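Local coordinates for chitosanase (PDB 6X2Q), which binds chitotetraose and, as a member of glycoside hydrolase family 46, probably cleaves chitosan, at residues Leu214-Lys219 with Pro228-Thr233; Leu54-Arg59 with Asp111-Glu116; Arg162-Val167 with Arg178-Thr183. All coordinates share one frame; numbering follows the deposited sequence.

Interaction 1: Leu214-Lys219 with Pro228-Thr233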
ATOM      1  N   LEU A 214       6.098   0.110  12.619  1.00 29.91           N
ATOM      2  CA  LEU A 214       5.203  -0.954  13.057  1.00 26.59           C
ATOM      3  C   LEU A 214       5.841  -1.802  14.154  1.00 32.10           C
ATOM      4  O   LEU A 214       5.155  -2.244  15.085  1.00 31.49           O
ATOM      5  CB  LEU A 214       4.811  -1.819  11.862  1.00 30.13           C
ATOM      6  CG  LEU A 214       4.085  -1.126  10.702  1.00 29.86           C
ATOM      7  CD1 LEU A 214       4.078  -2.013   9.454  1.00 29.15           C
ATOM      8  CD2 LEU A 214       2.677  -0.760  11.112  1.00 30.92           C
ATOM      9  N   MET A 215       7.146  -2.073  14.044  1.00 29.12           N
ATOM     10  CA  MET A 215       7.843  -2.808  15.094  1.00 34.97           C
ATOM     11  C   MET A 215       7.845  -2.030  16.408  1.00 32.27           C
ATOM     12  O   MET A 215       7.708  -2.618  17.488  1.00 33.63           O
ATOM     13  CB  MET A 215       9.277  -3.126  14.653  1.00 36.56           C
ATOM     14  CG  MET A 215      10.059  -3.949  15.654  1.00 36.97           C
ATOM     15  SD  MET A 215       9.454  -5.650  15.750  1.00 46.83           S
ATOM     16  CE  MET A 215      10.122  -6.354  14.240  1.00 40.42           C
ATOM     17  N   LYS A 216       8.017  -0.708  16.336  1.00 30.04           N
ATOM     18  CA  LYS A 216       8.001   0.119  17.536  1.00 32.58           C
ATOM     19  C   LYS A 216       6.644   0.017  18.245  1.00 41.22           C
ATOM     20  O   LYS A 216       6.579  -0.225  19.460  1.00 33.92           O
ATOM     21  CB  LYS A 216       8.347   1.563  17.155  1.00 29.16           C
ATOM     22  CG  LYS A 216       8.389   2.569  18.309  1.00 41.77           C
ATOM     23  CD  LYS A 216       8.292   4.034  17.813  1.00 47.87           C
ATOM     24  CE  LYS A 216       6.825   4.487  17.567  1.00 48.97           C
ATOM     25  NZ  LYS A 216       6.688   5.978  17.363  1.00 43.39           N
ATOM     26  N   LEU A 217       5.544   0.149  17.482  1.00 33.56           N
ATOM     27  CA  LEU A 217       4.213  -0.031  18.059  1.00 36.20           C
ATOM     28  C   LEU A 217       4.068  -1.416  18.676  1.00 36.61           C
ATOM     29  O   LEU A 217       3.469  -1.567  19.746  1.00 34.37           O
ATOM     30  CB  LEU A 217       3.123   0.193  17.000  1.00 28.88           C
ATOM     31  CG  LEU A 217       3.086   1.572  16.335  1.00 37.97           C
ATOM     32  CD1 LEU A 217       1.941   1.685  15.349  1.00 35.77           C
ATOM     33  CD2 LEU A 217       2.995   2.672  17.384  1.00 40.78           C
ATOM     34  N   LEU A 218       4.605  -2.442  18.013  1.00 32.19           N
ATOM     35  CA  LEU A 218       4.505  -3.782  18.573  1.00 36.12           C
ATOM     36  C   LEU A 218       5.295  -3.889  19.875  1.00 38.70           C
ATOM     37  O   LEU A 218       4.797  -4.442  20.860  1.00 42.36           O
ATOM     38  CB  LEU A 218       4.975  -4.821  17.557  1.00 32.69           C
ATOM     39  CG  LEU A 218       5.038  -6.266  18.067  1.00 37.80           C
ATOM     40  CD1 LEU A 218       3.664  -6.726  18.588  1.00 38.71           C
ATOM     41  CD2 LEU A 218       5.526  -7.195  16.963  1.00 32.53           C
ATOM     42  N   LYS A 219       6.511  -3.327  19.913  1.00 35.83           N
ATOM     43  CA  LYS A 219       7.323  -3.437  21.127  1.00 38.27           C
ATOM     44  C   LYS A 219       6.758  -2.619  22.285  1.00 37.26           C
ATOM     45  O   LYS A 219       7.001  -2.951  23.450  1.00 37.50           O
ATOM     46  CB  LYS A 219       8.766  -3.009  20.853  1.00 36.79           C
ATOM     47  CG  LYS A 219       9.687  -4.183  20.566  1.00 41.53           C
ATOM     48  CD  LYS A 219      10.627  -3.873  19.431  1.00 43.88           C
ATOM     49  CE  LYS A 219      11.711  -2.914  19.870  1.00 47.63           C
ATOM     50  NZ  LYS A 219      12.870  -2.980  18.915  1.00 54.53           N
ATOM     51  N   PRO A 228      -3.159   8.101  22.052  1.00 49.01           N
ATOM     52  CA  PRO A 228      -2.589   8.709  20.842  1.00 47.47           C
ATOM     53  C   PRO A 228      -1.511   7.820  20.236  1.00 44.65           C
ATOM     54  O   PRO A 228      -0.859   7.064  20.962  1.00 39.33           O
ATOM     55  CB  PRO A 228      -1.997  10.019  21.352  1.00 48.34           C
ATOM     56  CG  PRO A 228      -1.569   9.684  22.747  1.00 51.49           C
ATOM     57  CD  PRO A 228      -2.588   8.684  23.279  1.00 47.38           C
ATOM     58  N   ILE A 229      -1.351   7.881  18.915  1.00 44.77           N
ATOM     59  CA  ILE A 229      -0.301   7.146  18.223  1.00 42.23           C
ATOM     60  C   ILE A 229       0.721   8.150  17.719  1.00 40.68           C
ATOM     61  O   ILE A 229       0.369   9.120  17.035  1.00 40.92           O
ATOM     62  CB  ILE A 229      -0.857   6.289  17.075  1.00 39.63           C
ATOM     63  CG1 ILE A 229      -1.748   5.183  17.642  1.00 42.60           C
ATOM     64  CG2 ILE A 229       0.291   5.671  16.277  1.00 42.60           C
ATOM     65  CD1 ILE A 229      -2.231   4.176  16.602  1.00 42.36           C
ATOM     66  N   ARG A 230       1.980   7.925  18.078  1.00 44.03           N
ATOM     67  CA  ARG A 230       3.095   8.743  17.624  1.00 44.76           C
ATOM     68  C   ARG A 230       3.773   8.031  16.459  1.00 43.62           C
ATOM     69  O   ARG A 230       4.215   6.885  16.600  1.00 40.92           O
ATOM     70  CB  ARG A 230       4.082   8.993  18.767  1.00 43.09           C
ATOM     71  CG  ARG A 230       5.251   9.901  18.405  1.00 52.92           C
ATOM     72  CD  ARG A 230       6.547   9.436  19.090  1.00 53.93           C
ATOM     73  NE  ARG A 230       7.274  10.551  19.691  1.00 55.42           N
ATOM     74  CZ  ARG A 230       8.406  11.059  19.209  1.00 55.91           C
ATOM     75  NH1 ARG A 230       8.964  10.549  18.112  1.00 56.11           N
ATOM     76  NH2 ARG A 230       8.978  12.082  19.827  1.00 49.19           N
ATOM     77  N   ILE A 231       3.821   8.695  15.306  1.00 42.12           N
ATOM     78  CA  ILE A 231       4.570   8.229  14.146  1.00 40.21           C
ATOM     79  C   ILE A 231       5.606   9.289  13.798  1.00 41.95           C
ATOM     80  O   ILE A 231       5.260  10.464  13.641  1.00 44.17           O
ATOM     81  CB  ILE A 231       3.648   7.964  12.939  1.00 42.98           C
ATOM     82  CG1 ILE A 231       2.577   6.927  13.290  1.00 42.35           C
ATOM     83  CG2 ILE A 231       4.467   7.474  11.763  1.00 36.57           C
ATOM     84  CD1 ILE A 231       3.150   5.523  13.554  1.00 37.37           C
ATOM     85  N   SER A 232       6.874   8.877  13.665  1.00 44.06           N
ATOM     86  CA  SER A 232       7.926   9.821  13.285  1.00 46.07           C
ATOM     87  C   SER A 232       8.909   9.200  12.299  1.00 46.20           C
ATOM     88  O   SER A 232      10.106   9.509  12.329  1.00 47.53           O
ATOM     89  CB  SER A 232       8.681  10.342  14.510  1.00 45.27           C
ATOM     90  OG  SER A 232       8.948   9.299  15.421  1.00 43.38           O
ATOM     91  N   THR A 233       8.409   8.334  11.422  1.00 42.67           N
ATOM     92  CA  THR A 233       9.172   7.585  10.433  1.00 45.70           C
ATOM     93  C   THR A 233      10.254   8.399   9.733  1.00 47.70           C
ATOM     94  O   THR A 233      11.366   7.902   9.530  1.00 46.02           O
ATOM     95  CB  THR A 233       8.214   7.019   9.383  1.00 47.22           C
ATOM     96  OG1 THR A 233       7.111   6.372  10.042  1.00 43.05           O
ATOM     97  CG2 THR A 233       8.940   6.028   8.464  1.00 39.76           C
TER
HETATM   98  O   HOH W   1       7.504   5.985  14.349  1.00 25.88           O
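Lys-216 and Leu-217 reach from helix 209-219 to Ile-229, Arg-230 and Ile-231, on the first strand of a small beta-hairpin (229-231 and 238-240). Helix and strand run roughly antiparallel, 146° between their directions. The polar link is the ammonium of Lys-216: its NZ donates to the carbonyl O of Arg-230 at 2.7 Å, arriving from above the carbonyl plane with a C=O...N angle of 131°. The same NZ gives a second hydrogen bond, 3.1 Å to a water that also accepts from the backbone N of Ser-232 at 3.0 Å. One lysine thus holds two points of the chain, at Arg-230 and Ser-232, directly and through solvent. Its CG lies anti to the backbone N, and a bend at chi3 (83°) sets CE within 3.7 Å of the O of Arg-230. An alanine here would probably leave that carbonyl and the water without their lysine donor, and the helix joined to the strand here mainly by apolar contact. That contact is Leu-217, one methyl to each isoleucine: CD2 meets CG2 of Ile-229 at 4.2 Å, the two side chains crossing at about a right angle, while CD1 faces CD1 of Ile-231 at 4.4 Å. Farther out, Leu-10 and Ile-17 of helix 5-20 touch Ile-229 and Ile-231, and Leu-135 of helix 134-147 touches Leu-217. Backbone hydrogen bonds between Ile-229 and Leu-240 and between Ile-231 and Phe-238 hold the strand in its hairpin. The exposed side chain of Arg-230, bent at chi2 and chi3, reaches forward to Ser-232, where its NH1 makes a weak 3.0 Å hydrogen bond to OG.

Interaction 2: Leu54-Arg59 with Asp111-Glu116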
ATOM      1  N   LEU A  54      -4.525   1.765 -14.438  1.00 33.41           N
ATOM      2  CA  LEU A  54      -5.461   1.490 -15.542  1.00 38.18           C
ATOM      3  C   LEU A  54      -6.863   1.257 -14.982  1.00 38.90           C
ATOM      4  O   LEU A  54      -7.767   1.829 -15.503  1.00 38.42           O
ATOM      5  CB  LEU A  54      -4.987   0.273 -16.332  1.00 31.25           C
ATOM      6  CG  LEU A  54      -5.991  -0.232 -17.358  1.00 39.43           C
ATOM      7  CD1 LEU A  54      -6.104   0.734 -18.514  1.00 38.84           C
ATOM      8  CD2 LEU A  54      -5.636  -1.601 -17.861  1.00 34.16           C
ATOM      9  N   GLU A  55      -6.997   0.442 -13.948  1.00 34.20           N
ATOM     10  CA  GLU A  55      -8.317   0.172 -13.413  1.00 37.43           C
ATOM     11  C   GLU A  55      -8.992   1.449 -12.923  1.00 37.36           C
ATOM     12  O   GLU A  55     -10.188   1.647 -13.159  1.00 33.29           O
ATOM     13  CB  GLU A  55      -8.237  -0.857 -12.300  1.00 35.39           C
ATOM     14  CG  GLU A  55      -9.604  -1.299 -11.887  1.00 42.38           C
ATOM     15  CD  GLU A  55      -9.589  -2.129 -10.644  1.00 43.80           C
ATOM     16  OE1 GLU A  55     -10.681  -2.357 -10.089  1.00 47.30           O
ATOM     17  OE2 GLU A  55      -8.491  -2.548 -10.224  1.00 42.27           O
ATOM     18  N   VAL A  56      -8.240   2.334 -12.261  1.00 33.22           N
ATOM     19  CA  VAL A  56      -8.824   3.579 -11.772  1.00 30.55           C
ATOM     20  C   VAL A  56      -9.388   4.388 -12.938  1.00 39.57           C
ATOM     21  O   VAL A  56     -10.553   4.817 -12.925  1.00 33.04           O
ATOM     22  CB  VAL A  56      -7.779   4.381 -10.974  1.00 28.91           C
ATOM     23  CG1 VAL A  56      -8.275   5.783 -10.687  1.00 29.85           C
ATOM     24  CG2 VAL A  56      -7.405   3.661  -9.663  1.00 32.47           C
ATOM     25  N   ILE A  57      -8.577   4.580 -13.982  1.00 38.38           N
ATOM     26  CA  ILE A  57      -9.007   5.418 -15.092  1.00 34.31           C
ATOM     27  C   ILE A  57     -10.134   4.743 -15.854  1.00 35.80           C
ATOM     28  O   ILE A  57     -11.107   5.399 -16.234  1.00 33.68           O
ATOM     29  CB  ILE A  57      -7.801   5.780 -15.981  1.00 37.06           C
ATOM     30  CG1 ILE A  57      -6.864   6.692 -15.183  1.00 34.68           C
ATOM     31  CG2 ILE A  57      -8.228   6.476 -17.308  1.00 29.83           C
ATOM     32  CD1 ILE A  57      -5.485   6.896 -15.798  1.00 34.91           C
ATOM     33  N   GLN A  58     -10.068   3.418 -16.027  1.00 37.91           N
ATOM     34  CA  GLN A  58     -11.165   2.719 -16.696  1.00 37.65           C
ATOM     35  C   GLN A  58     -12.470   2.871 -15.926  1.00 40.43           C
ATOM     36  O   GLN A  58     -13.511   3.213 -16.504  1.00 35.64           O
ATOM     37  CB  GLN A  58     -10.828   1.242 -16.898  1.00 38.49           C
ATOM     38  CG  GLN A  58      -9.999   1.007 -18.145  1.00 40.21           C
ATOM     39  CD  GLN A  58      -9.634  -0.451 -18.376  1.00 47.08           C
ATOM     40  OE1 GLN A  58      -9.607  -1.264 -17.443  1.00 45.94           O
ATOM     41  NE2 GLN A  58      -9.330  -0.785 -19.632  1.00 49.39           N
ATOM     42  N   ARG A  59     -12.444   2.625 -14.616  1.00 38.17           N
ATOM     43  CA  ARG A  59     -13.679   2.768 -13.860  1.00 38.06           C
ATOM     44  C   ARG A  59     -14.179   4.203 -13.913  1.00 37.41           C
ATOM     45  O   ARG A  59     -15.381   4.443 -14.044  1.00 36.30           O
ATOM     46  CB  ARG A  59     -13.477   2.305 -12.423  1.00 35.66           C
ATOM     47  CG  ARG A  59     -13.076   0.856 -12.379  1.00 46.41           C
ATOM     48  CD  ARG A  59     -12.956   0.346 -10.976  1.00 42.93           C
ATOM     49  NE  ARG A  59     -14.256   0.274 -10.340  1.00 55.42           N
ATOM     50  CZ  ARG A  59     -14.460  -0.283  -9.155  1.00 52.13           C
ATOM     51  NH1 ARG A  59     -13.442  -0.818  -8.503  1.00 48.28           N
ATOM     52  NH2 ARG A  59     -15.677  -0.306  -8.630  1.00 56.36           N
ATOM     53  N   ASP A 111     -10.795   5.372  -3.873  1.00 26.94           N
ATOM     54  CA  ASP A 111     -11.166   4.696  -2.627  1.00 33.18           C
ATOM     55  C   ASP A 111     -11.710   3.308  -2.922  1.00 32.37           C
ATOM     56  O   ASP A 111     -11.379   2.339  -2.227  1.00 32.69           O
ATOM     57  CB  ASP A 111     -12.217   5.501  -1.845  1.00 26.85           C
ATOM     58  CG  ASP A 111     -11.704   6.856  -1.360  1.00 36.75           C
ATOM     59  OD1 ASP A 111     -10.474   7.037  -1.249  1.00 34.60           O
ATOM     60  OD2 ASP A 111     -12.536   7.763  -1.106  1.00 38.56           O
ATOM     61  N   ASP A 112     -12.560   3.198  -3.944  1.00 28.48           N
ATOM     62  CA  ASP A 112     -13.152   1.906  -4.266  1.00 33.61           C
ATOM     63  C   ASP A 112     -12.079   0.916  -4.694  1.00 31.70           C
ATOM     64  O   ASP A 112     -12.081  -0.241  -4.263  1.00 29.82           O
ATOM     65  CB  ASP A 112     -14.209   2.056  -5.370  1.00 37.25           C
ATOM     66  CG  ASP A 112     -15.440   2.877  -4.929  1.00 42.71           C
ATOM     67  OD1 ASP A 112     -15.634   3.103  -3.711  1.00 37.68           O
ATOM     68  OD2 ASP A 112     -16.225   3.285  -5.826  1.00 46.38           O
ATOM     69  N   VAL A 113     -11.154   1.351  -5.547  1.00 31.63           N
ATOM     70  CA  VAL A 113     -10.088   0.454  -5.982  1.00 31.05           C
ATOM     71  C   VAL A 113      -9.218   0.037  -4.804  1.00 29.96           C
ATOM     72  O   VAL A 113      -8.904  -1.150  -4.647  1.00 30.44           O
ATOM     73  CB  VAL A 113      -9.261   1.104  -7.099  1.00 32.86           C
ATOM     74  CG1 VAL A 113      -8.076   0.244  -7.417  1.00 33.92           C
ATOM     75  CG2 VAL A 113     -10.127   1.315  -8.326  1.00 33.31           C
ATOM     76  N   VAL A 114      -8.830   0.997  -3.957  1.00 25.00           N
ATOM     77  CA  VAL A 114      -8.087   0.651  -2.751  1.00 29.99           C
ATOM     78  C   VAL A 114      -8.827  -0.415  -1.965  1.00 32.87           C
ATOM     79  O   VAL A 114      -8.249  -1.439  -1.581  1.00 27.67           O
ATOM     80  CB  VAL A 114      -7.839   1.893  -1.883  1.00 33.74           C
ATOM     81  CG1 VAL A 114      -7.274   1.467  -0.532  1.00 32.43           C
ATOM     82  CG2 VAL A 114      -6.862   2.829  -2.569  1.00 30.39           C
ATOM     83  N   ASP A 115     -10.134  -0.206  -1.748  1.00 33.54           N
ATOM     84  CA  ASP A 115     -10.917  -1.186  -1.004  1.00 31.25           C
ATOM     85  C   ASP A 115     -10.931  -2.539  -1.707  1.00 34.86           C
ATOM     86  O   ASP A 115     -10.764  -3.583  -1.059  1.00 31.79           O
ATOM     87  CB  ASP A 115     -12.350  -0.683  -0.800  1.00 39.15           C
ATOM     88  CG  ASP A 115     -13.072  -1.448   0.301  1.00 43.88           C
ATOM     89  OD1 ASP A 115     -12.687  -1.294   1.489  1.00 47.17           O
ATOM     90  OD2 ASP A 115     -13.990  -2.232  -0.029  1.00 45.84           O
ATOM     91  N   GLU A 116     -11.131  -2.542  -3.034  1.00 30.24           N
ATOM     92  CA  GLU A 116     -11.211  -3.801  -3.770  1.00 35.15           C
ATOM     93  C   GLU A 116      -9.853  -4.497  -3.869  1.00 34.33           C
ATOM     94  O   GLU A 116      -9.770  -5.722  -3.713  1.00 29.55           O
ATOM     95  CB  GLU A 116     -11.782  -3.563  -5.173  1.00 37.65           C
ATOM     96  CG  GLU A 116     -12.079  -4.861  -5.944  1.00 44.90           C
ATOM     97  CD  GLU A 116     -11.762  -4.808  -7.459  1.00 54.00           C
ATOM     98  OE1 GLU A 116     -12.391  -5.585  -8.217  1.00 57.46           O
ATOM     99  OE2 GLU A 116     -10.880  -4.023  -7.890  1.00 49.01           O
TER
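Val-113 presses into the angle formed by Val-56, Glu-55 and Arg-59, and the apolar part of the contact is built round it. Its CG2 sits 3.8 Å from CG2 of Val-56, the two valines crossing obliquely. The same methyl lies 4.0 Å from CD of Arg-59, whose side chain slides past in the opposite direction, and CG1 of Val-113 comes 4.0 Å from OE2 of Glu-55. Phe-46 of strand 46-47 touches both valines, and Phe-106 and Val-109 extend the apolar surface along the second helix.

Helices 52-63 and 104-129 meet here at 133°, and both contribute residues to the glycan site: Asp-52, at the start of the first, and Tyr-118, farther along the second, while the side chain of Glu-55 stays about 6 Å from a bound glucosamine.

The charged contacts lie to one side of the valines. OE1 of Glu-55 approaches OE2 of Glu-116 to 2.8 Å, the carboxylate planes 64° apart; two oxygens this close suggest that one acid holds a proton. An extended chain beyond CG carries the Glu-55 carboxylate this far across. Arg-59, one helical turn on, makes a salt bridge from NH1 to the same OE1 of Glu-55, 3.5 Å long. Its NH1 is also 4.1 Å from OE2 of Glu-116, too far for a salt bridge, but its positive charge would probably stabilise whatever negative charge the pair keeps. Asp-112 brings CB to 4.3 Å from NH2 of Arg-59; its OD2, farther off and away from the guanidinium plane, offers charge alone, and its OD1 accepts from NE2 of Gln-108.

Interaction 3: Arg162-Val167 with Arg178-Thr183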
ATOM      1  N   ARG A 162       6.145 -17.441   4.174  1.00 36.68           N
ATOM      2  CA  ARG A 162       7.428 -17.609   4.845  1.00 37.10           C
ATOM      3  C   ARG A 162       7.318 -17.307   6.332  1.00 36.75           C
ATOM      4  O   ARG A 162       7.982 -17.958   7.146  1.00 36.17           O
ATOM      5  CB  ARG A 162       8.494 -16.733   4.180  1.00 37.32           C
ATOM      6  CG  ARG A 162       8.693 -17.069   2.700  1.00 41.36           C
ATOM      7  CD  ARG A 162      10.075 -16.649   2.175  1.00 47.15           C
ATOM      8  NE  ARG A 162      10.224 -15.198   2.038  1.00 48.52           N
ATOM      9  CZ  ARG A 162       9.788 -14.498   0.989  1.00 45.85           C
ATOM     10  NH1 ARG A 162       9.174 -15.115  -0.017  1.00 42.30           N
ATOM     11  NH2 ARG A 162       9.960 -13.180   0.953  1.00 42.01           N
ATOM     12  N   THR A 163       6.470 -16.351   6.718  1.00 36.95           N
ATOM     13  CA  THR A 163       6.264 -16.146   8.147  1.00 35.92           C
ATOM     14  C   THR A 163       5.705 -17.408   8.794  1.00 36.08           C
ATOM     15  O   THR A 163       6.200 -17.856   9.835  1.00 38.77           O
ATOM     16  CB  THR A 163       5.346 -14.951   8.393  1.00 31.56           C
ATOM     17  OG1 THR A 163       5.929 -13.770   7.825  1.00 30.60           O
ATOM     18  CG2 THR A 163       5.180 -14.728   9.888  1.00 30.66           C
ATOM     19  N   THR A 164       4.724 -18.036   8.154  1.00 37.29           N
ATOM     20  CA  THR A 164       4.075 -19.196   8.750  1.00 41.54           C
ATOM     21  C   THR A 164       5.011 -20.399   8.794  1.00 40.78           C
ATOM     22  O   THR A 164       5.005 -21.163   9.767  1.00 38.31           O
ATOM     23  CB  THR A 164       2.794 -19.517   7.985  1.00 40.09           C
ATOM     24  OG1 THR A 164       1.923 -18.385   8.062  1.00 40.35           O
ATOM     25  CG2 THR A 164       2.095 -20.745   8.577  1.00 37.32           C
ATOM     26  N   ALA A 165       5.828 -20.575   7.755  1.00 40.05           N
ATOM     27  CA  ALA A 165       6.858 -21.610   7.784  1.00 38.38           C
ATOM     28  C   ALA A 165       7.809 -21.420   8.964  1.00 39.50           C
ATOM     29  O   ALA A 165       8.144 -22.383   9.661  1.00 44.15           O
ATOM     30  CB  ALA A 165       7.631 -21.605   6.461  1.00 33.19           C
ATOM     31  N   LYS A 166       8.231 -20.179   9.215  1.00 39.62           N
ATOM     32  CA  LYS A 166       9.262 -19.907  10.216  1.00 35.36           C
ATOM     33  C   LYS A 166       8.772 -20.182  11.635  1.00 38.35           C
ATOM     34  O   LYS A 166       9.518 -20.731  12.454  1.00 34.37           O
ATOM     35  CB  LYS A 166       9.736 -18.455  10.077  1.00 34.83           C
ATOM     36  CG  LYS A 166      10.766 -18.005  11.106  1.00 38.10           C
ATOM     37  CD  LYS A 166      12.143 -18.558  10.779  1.00 44.62           C
ATOM     38  CE  LYS A 166      12.951 -18.840  12.032  1.00 45.30           C
ATOM     39  NZ  LYS A 166      14.063 -17.867  12.232  1.00 61.00           N
ATOM     40  N   VAL A 167       7.538 -19.790  11.960  1.00 39.02           N
ATOM     41  CA  VAL A 167       7.030 -19.926  13.324  1.00 40.75           C
ATOM     42  C   VAL A 167       6.205 -21.193  13.502  1.00 40.50           C
ATOM     43  O   VAL A 167       5.633 -21.403  14.576  1.00 42.91           O
ATOM     44  CB  VAL A 167       6.215 -18.701  13.776  1.00 42.32           C
ATOM     45  CG1 VAL A 167       7.083 -17.448  13.823  1.00 43.73           C
ATOM     46  CG2 VAL A 167       5.003 -18.507  12.886  1.00 39.56           C
ATOM     47  N   ARG A 178       1.631 -12.198  18.463  1.00 31.92           N
ATOM     48  CA  ARG A 178       2.723 -11.235  18.511  1.00 33.74           C
ATOM     49  C   ARG A 178       4.005 -11.837  17.960  1.00 35.84           C
ATOM     50  O   ARG A 178       4.794 -11.140  17.314  1.00 31.28           O
ATOM     51  CB  ARG A 178       2.944 -10.739  19.936  1.00 33.55           C
ATOM     52  CG  ARG A 178       1.937  -9.680  20.381  1.00 41.45           C
ATOM     53  CD  ARG A 178       1.995  -9.507  21.891  1.00 33.33           C
ATOM     54  NE  ARG A 178       1.871 -10.797  22.551  1.00 36.40           N
ATOM     55  CZ  ARG A 178       1.985 -10.957  23.867  1.00 43.64           C
ATOM     56  NH1 ARG A 178       2.244  -9.904  24.636  1.00 36.81           N
ATOM     57  NH2 ARG A 178       1.856 -12.162  24.410  1.00 36.94           N
ATOM     58  N   ARG A 179       4.228 -13.130  18.208  1.00 39.08           N
ATOM     59  CA  ARG A 179       5.390 -13.807  17.638  1.00 32.92           C
ATOM     60  C   ARG A 179       5.275 -13.888  16.116  1.00 34.25           C
ATOM     61  O   ARG A 179       6.248 -13.629  15.390  1.00 29.57           O
ATOM     62  CB  ARG A 179       5.539 -15.202  18.255  1.00 30.24           C
ATOM     63  CG  ARG A 179       6.910 -15.837  18.023  1.00 45.21           C
ATOM     64  CD  ARG A 179       7.205 -16.963  19.011  1.00 45.93           C
ATOM     65  NE  ARG A 179       6.802 -18.250  18.455  1.00 54.27           N
ATOM     66  CZ  ARG A 179       7.538 -18.960  17.605  1.00 54.61           C
ATOM     67  NH1 ARG A 179       8.730 -18.516  17.239  1.00 59.31           N
ATOM     68  NH2 ARG A 179       7.087 -20.119  17.130  1.00 53.06           N
ATOM     69  N   TRP A 180       4.091 -14.261  15.616  1.00 28.89           N
ATOM     70  CA  TRP A 180       3.881 -14.313  14.173  1.00 29.72           C
ATOM     71  C   TRP A 180       4.101 -12.944  13.551  1.00 28.75           C
ATOM     72  O   TRP A 180       4.754 -12.825  12.509  1.00 28.59           O
ATOM     73  CB  TRP A 180       2.475 -14.821  13.855  1.00 30.17           C
ATOM     74  CG  TRP A 180       2.251 -15.106  12.388  1.00 30.30           C
ATOM     75  CD1 TRP A 180       2.250 -16.331  11.785  1.00 33.69           C
ATOM     76  CD2 TRP A 180       1.970 -14.150  11.350  1.00 25.06           C
ATOM     77  NE1 TRP A 180       2.003 -16.196  10.438  1.00 32.16           N
ATOM     78  CE2 TRP A 180       1.837 -14.868  10.147  1.00 32.82           C
ATOM     79  CE3 TRP A 180       1.837 -12.756  11.321  1.00 30.28           C
ATOM     80  CZ2 TRP A 180       1.581 -14.240   8.921  1.00 32.53           C
ATOM     81  CZ3 TRP A 180       1.576 -12.131  10.105  1.00 28.52           C
ATOM     82  CH2 TRP A 180       1.459 -12.874   8.921  1.00 33.60           C
ATOM     83  N   LEU A 181       3.582 -11.900  14.200  1.00 27.30           N
ATOM     84  CA  LEU A 181       3.695 -10.545  13.674  1.00 33.37           C
ATOM     85  C   LEU A 181       5.143 -10.068  13.683  1.00 29.89           C
ATOM     86  O   LEU A 181       5.584  -9.410  12.740  1.00 26.54           O
ATOM     87  CB  LEU A 181       2.798  -9.584  14.474  1.00 26.20           C
ATOM     88  CG  LEU A 181       2.783  -8.102  14.041  1.00 26.48           C
ATOM     89  CD1 LEU A 181       2.505  -7.964  12.549  1.00 24.80           C
ATOM     90  CD2 LEU A 181       1.818  -7.240  14.856  1.00 25.39           C
ATOM     91  N   LYS A 182       5.894 -10.377  14.741  1.00 29.81           N
ATOM     92  CA  LYS A 182       7.283  -9.927  14.793  1.00 31.72           C
ATOM     93  C   LYS A 182       8.106 -10.577  13.683  1.00 32.95           C
ATOM     94  O   LYS A 182       8.919  -9.915  13.017  1.00 30.51           O
ATOM     95  CB  LYS A 182       7.878 -10.235  16.162  1.00 36.14           C
ATOM     96  CG  LYS A 182       9.096  -9.394  16.512  1.00 40.66           C
ATOM     97  CD  LYS A 182      10.057 -10.171  17.373  1.00 48.02           C
ATOM     98  CE  LYS A 182      10.386  -9.436  18.679  1.00 55.03           C
ATOM     99  NZ  LYS A 182      11.602 -10.033  19.336  1.00 54.11           N
ATOM    100  N   THR A 183       7.877 -11.867  13.456  1.00 29.43           N
ATOM    101  CA  THR A 183       8.525 -12.568  12.361  1.00 29.04           C
ATOM    102  C   THR A 183       8.152 -11.949  11.013  1.00 31.49           C
ATOM    103  O   THR A 183       9.017 -11.755  10.145  1.00 30.68           O
ATOM    104  CB  THR A 183       8.129 -14.043  12.421  1.00 29.43           C
ATOM    105  OG1 THR A 183       8.460 -14.569  13.715  1.00 36.59           O
ATOM    106  CG2 THR A 183       8.847 -14.839  11.368  1.00 33.34           C
TER
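Two consecutive helices, 156-167 and 177-193, form a helix-loop-helix pair that crosses with 125° between their directions, and Trp-180 fills much of the join. CG2 of Thr-163 stands over the centre of the indole's five-membered ring, 3.4 Å from its centroid and 14° off the normal, a close CH-pi contact. That methyl is anti to its backbone N, while OG1 is hydrogen-bonded to the carbonyl O of Met-159. At the edge of the indole, NE1 donates in the ring plane to OG1 of Thr-164, 3.2 Å away and nearly straight at 171°; this hydroxyl is also hydrogen-bonded to the O of Ile-160. Face and edge together fix the rotation of the ring. Val-167 adds CG2, 3.7 Å from CD1 of Trp-180, and meets Thr-183 tip to tip, its CG1 only 3.2 Å from OG1. That hydroxyl donates to the O of Arg-179 at 2.9 Å, on the opposite face from the N of Thr-183. The Arg-179 guanidinium lies with one face over Val-167, CG1 being offset toward its rim. Lys-166 closes the row, CG against CG2 of Thr-183, in a steeply crossed pair of consecutive helices in this largely helical family 46 fold.

In the fold
From the N terminus, interaction 2 comes first: segments 54-59 and 111-116 meet across 51 residues, which include helices 73-82 and 93-100. Interaction 3 then closes the loop between helices 156-167 and 177-193, and interaction 1 the loop between helix 209-219 and strand 229-231. The three follow in series, with no nesting or crossing. Interactions 1 and 3 nevertheless touch: Met-215 and Leu-218 pack on Arg-178, Leu-181 and Lys-182, so helix 209-219 lies against helix 177-193 as well as the beta-hairpin. Interaction 2 lies on the opposite side of the chain's centre from the other two, its own centre about 30 Å from that of interaction 1, and joins two helices bordering the sugar site.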